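Local coordinates for protein rifamycin polyketide synthase (Amycolatopsis mediterranei, PDB 4LN9) that probably dehydrates the beta-hydroxyacyl polyketide intermediate of module 10, acting as the double-hotdog dehydratase domain of the rifamycin synthase, at residues G82-A87 against F265-L270; R199-V204 against L239-H244; W205-G208 against T213-F216; R283-K286 against L292-E295; A296-E299 against L303-T306. All blocks are in the same frame, centred on the assembly; numbering follows the deposited sequence.

Contact 1. Residues G82-A87 against F265-L270; sequences GLVELA and FAWNGL
Val84 packs on Trp267 and Leu270 in a buried apolar contact between helix 80-93 and strand 263-272, close to the centre of the chain. Val84 carries all of the helix side, one methyl to each partner. CG2 sits over a face of the indole and lies 3.5 Å from the centroid of the Trp267 six-membered ring. The approach is only 11° off the ring normal, so this is a CH-pi contact over the face. The Val84 and Trp267 side chains cross at about a right angle. The other methyl, Val84 CG1, stands anti to the backbone N (chi1 169°), which turns it to Leu270. The two side chains meet tip to tip, with Val84 CG1 3.4 Å from Leu270 CD2, which is tight for two carbons. The domain has a double hotdog fold, in which curved antiparallel strands wrap round helices. Between Trp267 and Leu270 the strand turns a corner at Gly269. Gly269 has a positive phi (68°), which favours glycine; Gly269 and Leu270 form a G1 beta bulge facing Leu99. The corner brings Leu270 to the helix as well as Trp267. Leu99 also touches Val84, and Ile104 of the same strand 98-104 touches Trp267. From strand 303-313, Leu307 and Leu310 pack against the indole.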
loop_
_atom_site.group_PDB
_atom_site.type_symbol
_atom_site.label_atom_id
_atom_site.label_comp_id
_atom_site.label_asym_id
_atom_site.label_seq_id
_atom_site.Cartn_x
_atom_site.Cartn_y
_atom_site.Cartn_z
ATOM N N GLY A 82 16.407 6.798 12.493
ATOM C CA GLY A 82 15.126 7.064 11.846
ATOM C C GLY A 82 14.587 5.816 11.177
ATOM O O GLY A 82 13.391 5.532 11.234
ATOM N N LEU A 83 15.487 5.048 10.574
ATOM C CA LEU A 83 15.125 3.777 9.960
ATOM C C LEU A 83 14.689 2.759 11.010
ATOM O O LEU A 83 13.689 2.061 10.834
ATOM C CB LEU A 83 16.301 3.234 9.144
ATOM C CG LEU A 83 16.716 4.143 7.987
ATOM C CD1 LEU A 83 17.784 3.481 7.128
ATOM C CD2 LEU A 83 15.501 4.517 7.149
ATOM N N VAL A 84 15.403 2.733 12.132
ATOM C CA VAL A 84 15.023 1.912 13.279
ATOM C C VAL A 84 13.612 2.237 13.766
ATOM O O VAL A 84 12.807 1.335 14.003
ATOM C CB VAL A 84 16.019 2.072 14.447
ATOM C CG1 VAL A 84 15.468 1.431 15.712
ATOM C CG2 VAL A 84 17.366 1.468 14.081
ATOM N N GLU A 85 13.304 3.527 13.876
ATOM C CA GLU A 85 11.984 3.963 14.334
ATOM C C GLU A 85 10.889 3.535 13.358
ATOM O O GLU A 85 9.814 3.100 13.768
ATOM C CB GLU A 85 11.949 5.483 14.550
ATOM C CG GLU A 85 10.551 6.100 14.520
ATOM C CD GLU A 85 9.775 5.902 15.816
ATOM O OE1 GLU A 85 10.362 5.390 16.793
ATOM O OE2 GLU A 85 8.574 6.249 15.852
ATOM N N LEU A 86 11.159 3.688 12.066
ATOM C CA LEU A 86 10.228 3.243 11.040
ATOM C C LEU A 86 9.964 1.747 11.167
ATOM O O LEU A 86 8.820 1.300 11.088
ATOM C CB LEU A 86 10.773 3.569 9.650
ATOM C CG LEU A 86 11.016 5.056 9.389
ATOM C CD1 LEU A 86 11.544 5.282 7.980
ATOM C CD2 LEU A 86 9.745 5.858 9.629
ATOM N N ALA A 87 11.035 0.977 11.330
ATOM C CA ALA A 87 10.936 -0.476 11.394
ATOM C C ALA A 87 10.117 -0.896 12.604
ATOM O O ALA A 87 9.213 -1.724 12.496
ATOM C CB ALA A 87 12.322 -1.103 11.448
ATOM N N PHE A 265 25.838 0.213 11.129
ATOM C CA PHE A 265 25.774 -0.833 10.108
ATOM C C PHE A 265 24.737 -1.910 10.433
ATOM O O PHE A 265 23.761 -2.081 9.703
ATOM C CB PHE A 265 27.155 -1.452 9.872
ATOM C CG PHE A 265 27.153 -2.599 8.900
ATOM C CD1 PHE A 265 27.572 -3.858 9.300
ATOM C CD2 PHE A 265 26.819 -2.403 7.569
ATOM C CE1 PHE A 265 27.586 -4.916 8.412
ATOM C CE2 PHE A 265 26.825 -3.458 6.675
ATOM C CZ PHE A 265 27.216 -4.715 7.096
ATOM N N ALA A 266 24.932 -2.607 11.551
ATOM C CA ALA A 266 24.044 -3.702 11.936
ATOM C C ALA A 266 23.478 -3.521 13.344
ATOM O O ALA A 266 24.223 -3.456 14.323
ATOM C CB ALA A 266 24.761 -5.038 11.815
ATOM N N TRP A 267 22.152 -3.551 13.439
ATOM C CA TRP A 267 21.450 -3.446 14.714
ATOM C C TRP A 267 20.990 -4.811 15.125
ATOM O O TRP A 267 20.362 -5.516 14.334
ATOM C CB TRP A 267 20.232 -2.544 14.557
ATOM C CG TRP A 267 20.563 -1.116 14.205
ATOM C CD1 TRP A 267 20.975 -0.614 12.973
ATOM C CD2 TRP A 267 20.441 0.061 15.074
ATOM N NE1 TRP A 267 21.122 0.748 13.028
ATOM C CE2 TRP A 267 20.839 1.212 14.266
ATOM C CE3 TRP A 267 20.080 0.261 16.397
ATOM C CZ2 TRP A 267 20.882 2.493 14.786
ATOM C CZ3 TRP A 267 20.100 1.562 16.903
ATOM C CH2 TRP A 267 20.489 2.650 16.115
ATOM N N ASN A 268 21.130 -5.129 16.406
ATOM C CA ASN A 268 20.670 -6.414 16.915
ATOM C C ASN A 268 19.979 -6.256 18.259
ATOM O O ASN A 268 20.516 -5.622 19.167
ATOM C CB ASN A 268 21.847 -7.383 17.044
ATOM C CG ASN A 268 22.456 -7.742 15.703
ATOM O OD1 ASN A 268 23.511 -7.229 15.330
ATOM N ND2 ASN A 268 21.787 -8.620 14.967
ATOM N N GLY A 269 18.747 -6.749 18.350
ATOM C CA GLY A 269 18.025 -6.781 19.619
ATOM C C GLY A 269 17.653 -5.401 20.127
ATOM O O GLY A 269 17.944 -5.051 21.272
ATOM N N LEU A 270 16.947 -4.640 19.298
ATOM C CA LEU A 270 16.421 -3.355 19.732
ATOM C C LEU A 270 14.968 -3.420 20.195
ATOM O O LEU A 270 14.093 -3.920 19.483
ATOM C CB LEU A 270 16.599 -2.276 18.667
ATOM C CG LEU A 270 16.136 -0.941 19.254
ATOM C CD1 LEU A 270 17.255 0.090 19.360
ATOM C CD2 LEU A 270 14.910 -0.372 18.546
#

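Contact 2. Residues R199-V204 against L239-H244; sequences RAVRAV and LDAALH
Val201 lays its CG2 methyl beside the imidazole of His244 and against the carbonyl O of Ala241. CG2 of Val201 is 3.6 Å from His244 NE2 and 3.6 Å from Ala241 O. Its other methyl, CG1, is anti to the backbone N (chi1 178°), which leaves CG2 to meet the helix. The Val201 and His244 side chains slide past each other in opposite directions, and the methyl approaches the ring obliquely. Beside them the small residues let the backbones close in. Ala200 CB meets Ala241 CB at 3.7 Å. The His244 ring also lies with one face over Ala241 CA of its own helix. Both ring nitrogens are bonded. ND1 of His244 donates to Asp240 OD2 at 2.6 Å. OD2 lies in the imidazole plane, while the N-H reaches it on its anti side, 32° out of the carboxylate plane. The Asp240-His244 spacing is consistent with the D-x-x-x-(Q/H) motif of polyketide synthase dehydratases, which would place this contact beside the active site. NE2 is hydrogen-bonded to Tyr184 OH, which also bonds Val201 N. The contact seats helix 236-251 against the start of strand 201-207, with Ile219 of the adjacent strand 214-220 touching Ala200, Val201 and Ala241.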
loop_
_atom_site.group_PDB
_atom_site.type_symbol
_atom_site.label_atom_id
_atom_site.label_comp_id
_atom_site.label_asym_id
_atom_site.label_seq_id
_atom_site.Cartn_x
_atom_site.Cartn_y
_atom_site.Cartn_z
ATOM N N ARG A 199 21.694 17.980 18.542
ATOM C CA ARG A 199 22.648 18.332 19.583
ATOM C C ARG A 199 22.020 18.207 20.969
ATOM O O ARG A 199 21.664 19.206 21.594
ATOM C CB ARG A 199 23.236 19.725 19.343
ATOM C CG ARG A 199 24.185 19.773 18.152
ATOM C CD ARG A 199 25.007 21.052 18.118
ATOM N NE ARG A 199 24.159 22.240 18.088
ATOM C CZ ARG A 199 23.876 22.934 16.988
ATOM N NH1 ARG A 199 24.397 22.580 15.821
ATOM N NH2 ARG A 199 23.057 23.975 17.055
ATOM N N ALA A 200 21.763 16.968 21.381
ATOM C CA ALA A 200 20.926 16.709 22.547
ATOM C C ALA A 200 21.723 16.147 23.720
ATOM O O ALA A 200 21.161 15.866 24.778
ATOM C CB ALA A 200 19.779 15.778 22.184
ATOM N N VAL A 201 23.017 15.928 23.518
ATOM C CA VAL A 201 23.863 15.437 24.598
ATOM C C VAL A 201 24.155 16.554 25.595
ATOM O O VAL A 201 24.740 17.577 25.237
ATOM C CB VAL A 201 25.188 14.861 24.065
ATOM C CG1 VAL A 201 26.069 14.412 25.220
ATOM C CG2 VAL A 201 24.915 13.700 23.119
ATOM N N ARG A 202 23.668 16.394 26.823
ATOM C CA ARG A 202 23.735 17.458 27.828
ATOM C C ARG A 202 24.922 17.307 28.778
ATOM O O ARG A 202 25.439 18.293 29.303
ATOM C CB ARG A 202 22.431 17.523 28.625
ATOM C CG ARG A 202 21.212 17.827 27.773
ATOM C CD ARG A 202 21.049 19.326 27.579
ATOM N NE ARG A 202 20.850 20.001 28.856
ATOM C CZ ARG A 202 21.072 21.295 29.066
ATOM N NH1 ARG A 202 21.449 22.080 28.064
ATOM N NH2 ARG A 202 20.879 21.812 30.272
ATOM N N ALA A 203 25.293 16.063 29.057
ATOM C CA ALA A 203 26.428 15.771 29.921
ATOM C C ALA A 203 26.918 14.372 29.591
ATOM O O ALA A 203 26.138 13.520 29.165
ATOM C CB ALA A 203 26.011 15.850 31.384
ATOM N N VAL A 204 28.211 14.141 29.780
ATOM C CA VAL A 204 28.782 12.816 29.595
ATOM C C VAL A 204 29.724 12.498 30.750
ATOM O O VAL A 204 30.409 13.385 31.256
ATOM C CB VAL A 204 29.568 12.738 28.275
ATOM C CG1 VAL A 204 30.419 11.478 28.234
ATOM C CG2 VAL A 204 28.614 12.789 27.091
ATOM N N LEU A 239 17.368 9.025 20.091
ATOM C CA LEU A 239 18.115 7.778 19.997
ATOM C C LEU A 239 19.508 7.993 19.407
ATOM O O LEU A 239 20.486 7.425 19.892
ATOM C CB LEU A 239 17.345 6.730 19.189
ATOM C CG LEU A 239 17.967 5.329 19.169
ATOM C CD1 LEU A 239 18.194 4.828 20.588
ATOM C CD2 LEU A 239 17.098 4.359 18.384
ATOM N N ASP A 240 19.608 8.867 18.409
ATOM C CA ASP A 240 20.906 9.176 17.819
ATOM C C ASP A 240 21.858 9.789 18.838
ATOM O O ASP A 240 23.038 9.442 18.881
ATOM C CB ASP A 240 20.769 10.097 16.606
ATOM C CG ASP A 240 22.063 10.215 15.818
ATOM O OD1 ASP A 240 22.306 9.355 14.944
ATOM O OD2 ASP A 240 22.858 11.134 16.107
ATOM N N ALA A 241 21.368 10.765 19.596
ATOM C CA ALA A 241 22.191 11.419 20.607
ATOM C C ALA A 241 22.587 10.438 21.705
ATOM O O ALA A 241 23.705 10.486 22.218
ATOM C CB ALA A 241 21.460 12.615 21.200
ATOM N N ALA A 242 21.668 9.545 22.057
ATOM C CA ALA A 242 21.954 8.513 23.048
ATOM C C ALA A 242 23.216 7.752 22.662
ATOM O O ALA A 242 24.130 7.605 23.470
ATOM C CB ALA A 242 20.776 7.559 23.182
ATOM N N LEU A 243 23.349 7.472 21.365
ATOM C CA LEU A 243 24.475 6.686 20.870
ATOM C C LEU A 243 25.696 7.547 20.535
ATOM O O LEU A 243 26.835 7.129 20.753
ATOM C CB LEU A 243 24.056 5.857 19.653
ATOM C CG LEU A 243 23.076 4.712 19.920
ATOM C CD1 LEU A 243 22.415 4.262 18.627
ATOM C CD2 LEU A 243 23.779 3.547 20.602
ATOM N N HIS A 244 25.464 8.746 20.007
ATOM C CA HIS A 244 26.576 9.603 19.599
ATOM C C HIS A 244 27.221 10.362 20.735
ATOM O O HIS A 244 28.348 10.844 20.594
ATOM C CB HIS A 244 26.210 10.507 18.414
ATOM C CG HIS A 244 25.387 11.726 18.785
ATOM N ND1 HIS A 244 24.348 12.140 18.033
ATOM C CD2 HIS A 244 25.641 12.754 19.693
ATOM C CE1 HIS A 244 23.883 13.310 18.512
ATOM N NE2 HIS A 244 24.664 13.676 19.540
#

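Contact 3. Residues W205-G208 against T213-F216; sequences WRRG and TETF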
loop_
_atom_site.group_PDB
_atom_site.type_symbol
_atom_site.label_atom_id
_atom_site.label_comp_id
_atom_site.label_asym_id
_atom_site.label_seq_id
_atom_site.Cartn_x
_atom_site.Cartn_y
_atom_site.Cartn_z
ATOM N N TRP A 205 29.621 11.279 31.281
ATOM C CA TRP A 205 30.639 10.773 32.203
ATOM C C TRP A 205 31.238 9.517 31.660
ATOM O O TRP A 205 30.558 8.739 30.988
ATOM C CB TRP A 205 30.043 10.489 33.578
ATOM C CG TRP A 205 29.334 11.666 34.198
ATOM C CD1 TRP A 205 29.785 12.485 35.230
ATOM C CD2 TRP A 205 27.958 12.095 33.943
ATOM N NE1 TRP A 205 28.829 13.408 35.568
ATOM C CE2 TRP A 205 27.711 13.233 34.829
ATOM C CE3 TRP A 205 26.951 11.678 33.085
ATOM C CZ2 TRP A 205 26.501 13.906 34.834
ATOM C CZ3 TRP A 205 25.740 12.370 33.093
ATOM C CH2 TRP A 205 25.513 13.440 33.965
ATOM N N ARG A 206 32.471 9.233 32.063
ATOM C CA ARG A 206 33.170 8.052 31.582
ATOM C C ARG A 206 33.732 7.241 32.744
ATOM O O ARG A 206 34.116 7.795 33.773
ATOM C CB ARG A 206 34.293 8.449 30.621
ATOM C CG ARG A 206 35.104 7.276 30.092
ATOM C CD ARG A 206 36.388 7.741 29.421
ATOM N NE ARG A 206 36.134 8.730 28.376
ATOM C CZ ARG A 206 36.397 10.027 28.496
ATOM N NH1 ARG A 206 36.914 10.500 29.622
ATOM N NH2 ARG A 206 36.159 10.849 27.483
ATOM N N ARG A 207 33.778 5.924 32.565
ATOM C CA ARG A 207 34.212 5.008 33.612
ATOM C C ARG A 207 34.850 3.793 32.932
ATOM O O ARG A 207 34.404 3.385 31.861
ATOM C CB ARG A 207 33.000 4.572 34.439
ATOM C CG ARG A 207 33.327 3.827 35.721
ATOM C CD ARG A 207 32.227 2.826 36.043
ATOM N NE ARG A 207 31.355 3.300 37.115
ATOM C CZ ARG A 207 30.184 2.752 37.426
ATOM N NH1 ARG A 207 29.698 1.755 36.698
ATOM N NH2 ARG A 207 29.505 3.194 38.477
ATOM N N GLY A 208 36.006 3.360 33.432
ATOM C CA GLY A 208 36.757 2.275 32.790
ATOM C C GLY A 208 37.660 2.770 31.672
ATOM O O GLY A 208 37.779 3.976 31.459
ATOM N N THR A 213 35.039 -0.005 28.968
ATOM C CA THR A 213 34.558 1.373 28.950
ATOM C C THR A 213 33.034 1.447 29.057
ATOM O O THR A 213 32.319 0.842 28.257
ATOM C CB THR A 213 35.000 2.088 27.656
ATOM O OG1 THR A 213 36.417 2.300 27.682
ATOM C CG2 THR A 213 34.292 3.429 27.516
ATOM N N GLU A 214 32.550 2.244 30.006
ATOM C CA GLU A 214 31.148 2.665 30.037
ATOM C C GLU A 214 31.051 4.161 29.766
ATOM O O GLU A 214 31.795 4.951 30.347
ATOM C CB GLU A 214 30.536 2.371 31.410
ATOM C CG GLU A 214 30.598 0.917 31.841
ATOM C CD GLU A 214 30.156 0.723 33.279
ATOM O OE1 GLU A 214 30.948 1.041 34.190
ATOM O OE2 GLU A 214 29.012 0.272 33.499
ATOM N N THR A 215 30.082 4.553 28.944
ATOM C CA THR A 215 29.746 5.962 28.764
ATOM C C THR A 215 28.352 6.249 29.315
ATOM O O THR A 215 27.382 5.589 28.945
ATOM C CB THR A 215 29.785 6.360 27.276
ATOM O OG1 THR A 215 31.092 6.108 26.744
ATOM C CG2 THR A 215 29.447 7.833 27.103
ATOM N N PHE A 216 28.263 7.224 30.217
ATOM C CA PHE A 216 26.983 7.660 30.765
ATOM C C PHE A 216 26.649 9.055 30.248
ATOM O O PHE A 216 27.544 9.873 30.043
ATOM C CB PHE A 216 27.046 7.668 32.295
ATOM C CG PHE A 216 27.369 6.328 32.892
ATOM C CD1 PHE A 216 26.426 5.314 32.896
ATOM C CD2 PHE A 216 28.648 6.047 33.351
ATOM C CE1 PHE A 216 26.728 4.066 33.406
ATOM C CE2 PHE A 216 28.949 4.808 33.887
ATOM C CZ PHE A 216 27.995 3.809 33.892
#
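Arg207 and Glu214 face each other across a beta hairpin, strands 201-207 and 214-220, within the antiparallel strands of the double hotdog fold. Arg207 and Glu214 form one hydrogen-bonded pair, Trp205 and Phe216 another. Arg206 and Thr215 between them form a non-hydrogen-bonded pair and point to the other face. Four backbone bonds hold the register, among them Phe216 N to Trp205 O at 2.9 Å. Arg207 starts with CG anti to its backbone N (chi1 -169°) and then bends at chi2 and chi3. The bends lay it alongside Glu214, pointing the same way. NH1 meets Glu214 OE1 in a salt bridge, although the place of OE1 is less sure in the model. The planes of the two charged groups are 38° apart, and OE1 lies at the guanidinium edge. Phe216 reaches the same guanidinium from one face, its CE2 4.0 Å above the plane and toward the rim. Glu214 has a second partner, because OE2 bridges Arg283 on the next strand. Arg207 NH2 bonds Pro173 O, so each charged end has a partner outside the hairpin as well. Trp205 has CG anti to its carbonyl carbon (chi1 -55°), and its ring meets Trp170 edge-to-face. Across the hairpin the Trp205 ring offers an edge, with CE3 3.6 Å from Phe216 O and 4.1 Å from Phe216 CB.

Contact 4. Residues R283-K286 against L292-E295; sequences RVAK and LSLE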
loop_
_atom_site.group_PDB
_atom_site.type_symbol
_atom_site.label_atom_id
_atom_site.label_comp_id
_atom_site.label_asym_id
_atom_site.label_seq_id
_atom_site.Cartn_x
_atom_site.Cartn_y
_atom_site.Cartn_z
ATOM N N ARG A 283 23.231 4.485 29.534
ATOM C CA ARG A 283 24.521 3.801 29.657
ATOM C C ARG A 283 24.879 3.113 28.344
ATOM O O ARG A 283 24.105 2.309 27.826
ATOM C CB ARG A 283 24.483 2.761 30.786
ATOM C CG ARG A 283 25.726 1.881 30.855
ATOM C CD ARG A 283 25.567 0.759 31.872
ATOM N NE ARG A 283 26.780 -0.047 32.006
ATOM C CZ ARG A 283 27.023 -1.153 31.309
ATOM N NH1 ARG A 283 26.152 -1.571 30.401
ATOM N NH2 ARG A 283 28.131 -1.850 31.529
ATOM N N VAL A 284 26.046 3.447 27.801
ATOM C CA VAL A 284 26.529 2.802 26.585
ATOM C C VAL A 284 27.812 2.022 26.856
ATOM O O VAL A 284 28.740 2.541 27.476
ATOM C CB VAL A 284 26.767 3.825 25.455
ATOM C CG1 VAL A 284 27.311 3.129 24.216
ATOM C CG2 VAL A 284 25.475 4.560 25.127
ATOM N N ALA A 285 27.823 0.748 26.471
ATOM C CA ALA A 285 28.990 -0.108 26.689
ATOM C C ALA A 285 29.391 -0.902 25.446
ATOM O O ALA A 285 28.705 -0.866 24.425
ATOM C CB ALA A 285 28.752 -1.045 27.865
ATOM N N LYS A 286 30.463 -1.682 25.574
ATOM C CA LYS A 286 30.998 -2.471 24.464
ATOM C C LYS A 286 30.940 -3.965 24.771
ATOM O O LYS A 286 31.786 -4.485 25.499
ATOM C CB LYS A 286 32.447 -2.068 24.178
ATOM C CG LYS A 286 32.591 -0.778 23.390
ATOM C CD LYS A 286 33.572 0.173 24.057
ATOM C CE LYS A 286 33.791 1.422 23.213
ATOM N NZ LYS A 286 34.217 2.583 24.058
ATOM N N LEU A 292 28.468 -1.636 20.181
ATOM C CA LEU A 292 27.889 -0.914 21.314
ATOM C C LEU A 292 26.637 -1.630 21.824
ATOM O O LEU A 292 25.890 -2.216 21.040
ATOM C CB LEU A 292 27.511 0.507 20.896
ATOM C CG LEU A 292 28.640 1.452 20.488
ATOM C CD1 LEU A 292 28.055 2.791 20.064
ATOM C CD2 LEU A 292 29.624 1.633 21.633
ATOM N N SER A 293 26.355 -1.490 23.114
ATOM C CA SER A 293 25.036 -1.812 23.651
ATOM C C SER A 293 24.495 -0.589 24.376
ATOM O O SER A 293 25.257 0.301 24.744
ATOM C CB SER A 293 25.134 -2.992 24.623
ATOM O OG SER A 293 25.915 -2.652 25.756
ATOM N N LEU A 294 23.174 -0.487 24.477
ATOM C CA LEU A 294 22.558 0.698 25.058
ATOM C C LEU A 294 21.407 0.306 25.976
ATOM O O LEU A 294 20.662 -0.632 25.690
ATOM C CB LEU A 294 22.066 1.645 23.957
ATOM C CG LEU A 294 21.138 2.790 24.375
ATOM C CD1 LEU A 294 21.899 3.839 25.170
ATOM C CD2 LEU A 294 20.474 3.418 23.159
ATOM N N GLU A 295 21.344 0.955 27.138
ATOM C CA GLU A 295 20.142 0.955 27.969
ATOM C C GLU A 295 19.841 2.400 28.344
ATOM O O GLU A 295 20.752 3.166 28.655
ATOM C CB GLU A 295 20.372 0.121 29.240
ATOM C CG GLU A 295 19.131 -0.098 30.100
ATOM C CD GLU A 295 19.333 -1.152 31.184
ATOM O OE1 GLU A 295 20.305 -1.033 31.962
ATOM O OE2 GLU A 295 18.493 -2.073 31.289
HETATM O O HOH W 1 24.511 -0.294 28.082
#
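Arg283 and Glu295, and then Ala285 and Ser293, pair as antiparallel hydrogen-bonded partners in a hairpin, where the axes of the short strand segments approach to 4.7 Å and run at 162°. Four backbone bonds join them, the shortest from Ser293 N to Ala285 O at 2.8 Å. On the buried face Val284 meets two leucines. Its CG1, anti to the backbone N (chi1 178°), lies 3.8 Å from Leu292 CD2. Its CG2 lies 3.6 Å from Leu294 CD1. The leucines thus take one methyl each, and both side chains cross that of Val284 obliquely. On the other face, Ala285 CB is 3.9 Å from Ser293 OG. Arg283 is extended along its whole aliphatic chain. A water donates to Arg283 O at 2.6 Å and is weakly bonded to Arg283 NH1 and Ser293 O. The charged ends turn to partners outside the hairpin, Arg283 to Glu214 and the Glu295 carboxylate to the backbone N of Ala164 and Phe165. Strand 279-285 lies next to strand 214-220, and strand 291-297 next to strand 303-313. Helix 236-251 lies on the buried face, touching Val284 through Thr246 and Leu294 through Leu239.

Contact 5. Residues A296-E299 against L303-T306; sequences AVDE and LVVT
Ala296 meets Val304 and Val305 at a classic beta bulge, where two residues of strand 303-313 face one of strand 291-297. The bulge centres on the carbonyl of Ala296. Val304 N donates to Ala296 O at 2.9 Å. Val305 N donates to Ala296 O more weakly, at 3.4 Å. In return Ala296 N donates to Val305 O at 3.0 Å. One carbonyl thus serves two successive N-H groups, and the register shifts by one residue before Val297 pairs with Leu303. The backbone of Val304 shows the kink, with a psi of -50° instead of an extended value. Ala296 has the largest buried area here. Its CB touches Val305 CG1 at 3.7 Å, and both side chains lie on the same face. Val305 reaches it because its CG1 stands between the backbone N and the carbonyl carbon (chi1 48°). Val304 points toward the opposite strand and packs against the chain at Asp298, where it enters the turn. Its CG2, anti to the carbonyl carbon, lies 3.5 Å from Asp298 N and 3.8 Å from Asp298 CB. Leu303 swings the end of its side chain back, so CD2 comes 3.7 Å from Ala296 O and Val297 CG1 lies near. Asp298 OD1 is hydrogen-bonded to Ser300 OG and Gly302 N, within the turn that joins the strands. Leu280 touches both Ala296 and Val304, and Leu270 touches Val305. The arrangement is that of a beta hairpin with a classic bulge next to its turn, part of the antiparallel strands of the double hotdog fold.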
loop_
_atom_site.group_PDB
_atom_site.type_symbol
_atom_site.label_atom_id
_atom_site.label_comp_id
_atom_site.label_asym_id
_atom_site.label_seq_id
_atom_site.Cartn_x
_atom_site.Cartn_y
_atom_site.Cartn_z
ATOM N N ALA A 296 18.585 2.805 28.192
ATOM C CA ALA A 296 18.197 4.177 28.487
ATOM C C ALA A 296 16.887 4.214 29.265
ATOM O O ALA A 296 15.995 3.395 29.036
ATOM C CB ALA A 296 18.083 4.986 27.204
ATOM N N VAL A 297 16.846 5.060 30.292
ATOM C CA VAL A 297 15.638 5.256 31.092
ATOM C C VAL A 297 15.172 6.708 31.013
ATOM O O VAL A 297 15.939 7.592 30.632
ATOM C CB VAL A 297 15.860 4.877 32.575
ATOM C CG1 VAL A 297 16.211 3.403 32.710
ATOM C CG2 VAL A 297 16.937 5.752 33.203
ATOM N N ASP A 298 13.894 6.943 31.309
ATOM C CA ASP A 298 13.412 8.315 31.452
ATOM C C ASP A 298 13.680 8.824 32.864
ATOM O O ASP A 298 14.271 8.118 33.680
ATOM C CB ASP A 298 11.924 8.425 31.095
ATOM C CG ASP A 298 11.041 7.554 31.972
ATOM O OD1 ASP A 298 11.381 7.354 33.158
ATOM O OD2 ASP A 298 9.956 7.152 31.499
ATOM N N GLU A 299 13.306 10.069 33.134
ATOM C CA GLU A 299 13.698 10.705 34.385
ATOM C C GLU A 299 12.984 10.102 35.592
ATOM O O GLU A 299 13.495 10.151 36.712
ATOM C CB GLU A 299 13.474 12.214 34.313
ATOM C CG GLU A 299 14.661 12.963 33.726
ATOM C CD GLU A 299 15.945 12.695 34.488
ATOM O OE1 GLU A 299 15.945 12.873 35.725
ATOM O OE2 GLU A 299 16.913 12.194 33.876
ATOM N N LEU A 303 12.248 2.124 32.041
ATOM C CA LEU A 303 12.938 1.773 30.797
ATOM C C LEU A 303 12.322 2.473 29.585
ATOM O O LEU A 303 11.108 2.416 29.383
ATOM C CB LEU A 303 12.891 0.262 30.576
ATOM C CG LEU A 303 14.124 -0.575 30.915
ATOM C CD1 LEU A 303 13.871 -2.021 30.493
ATOM C CD2 LEU A 303 15.372 -0.027 30.237
ATOM N N VAL A 304 13.183 2.907 28.664
ATOM C CA VAL A 304 12.730 3.466 27.392
ATOM C C VAL A 304 13.221 2.678 26.174
ATOM O O VAL A 304 12.426 2.312 25.308
ATOM C CB VAL A 304 13.112 4.955 27.248
ATOM C CG1 VAL A 304 12.672 5.490 25.893
ATOM C CG2 VAL A 304 12.496 5.771 28.376
ATOM N N VAL A 305 14.521 2.401 26.112
ATOM C CA VAL A 305 15.070 1.598 25.019
ATOM C C VAL A 305 16.228 0.712 25.474
ATOM O O VAL A 305 16.995 1.086 26.360
ATOM C CB VAL A 305 15.493 2.473 23.816
ATOM C CG1 VAL A 305 16.334 3.654 24.277
ATOM C CG2 VAL A 305 16.240 1.643 22.781
ATOM N N THR A 306 16.252 -0.524 24.985
ATOM C CA THR A 306 17.432 -1.365 25.135
ATOM C C THR A 306 17.931 -1.835 23.781
ATOM O O THR A 306 17.144 -2.081 22.868
ATOM C CB THR A 306 17.163 -2.590 26.031
ATOM O OG1 THR A 306 16.040 -3.319 25.522
ATOM C CG2 THR A 306 16.875 -2.156 27.461
#

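How the contacts relate
From the N terminus, 82-87 opens the loop of contact 1, which closes only at 265-270. Contacts 2 and 3 lie inside it. The hairpin of contact 3 is nested in turn within the loop of contact 2, and both use strand 201-207. Contacts 4 and 5 follow contact 1 in series as successive hairpins that share strand 291-297. Contact 3 joins contact 4 through the salt bridge of Glu214 with Arg283. Leu239 of contact 2 packs on Leu294 of contact 4, and Leu243 on Trp267 of contact 1. Helices 80-93 and 236-251 are thereby tied to neighbouring strands, with Leu270 and Val305 linking contacts 1 and 5.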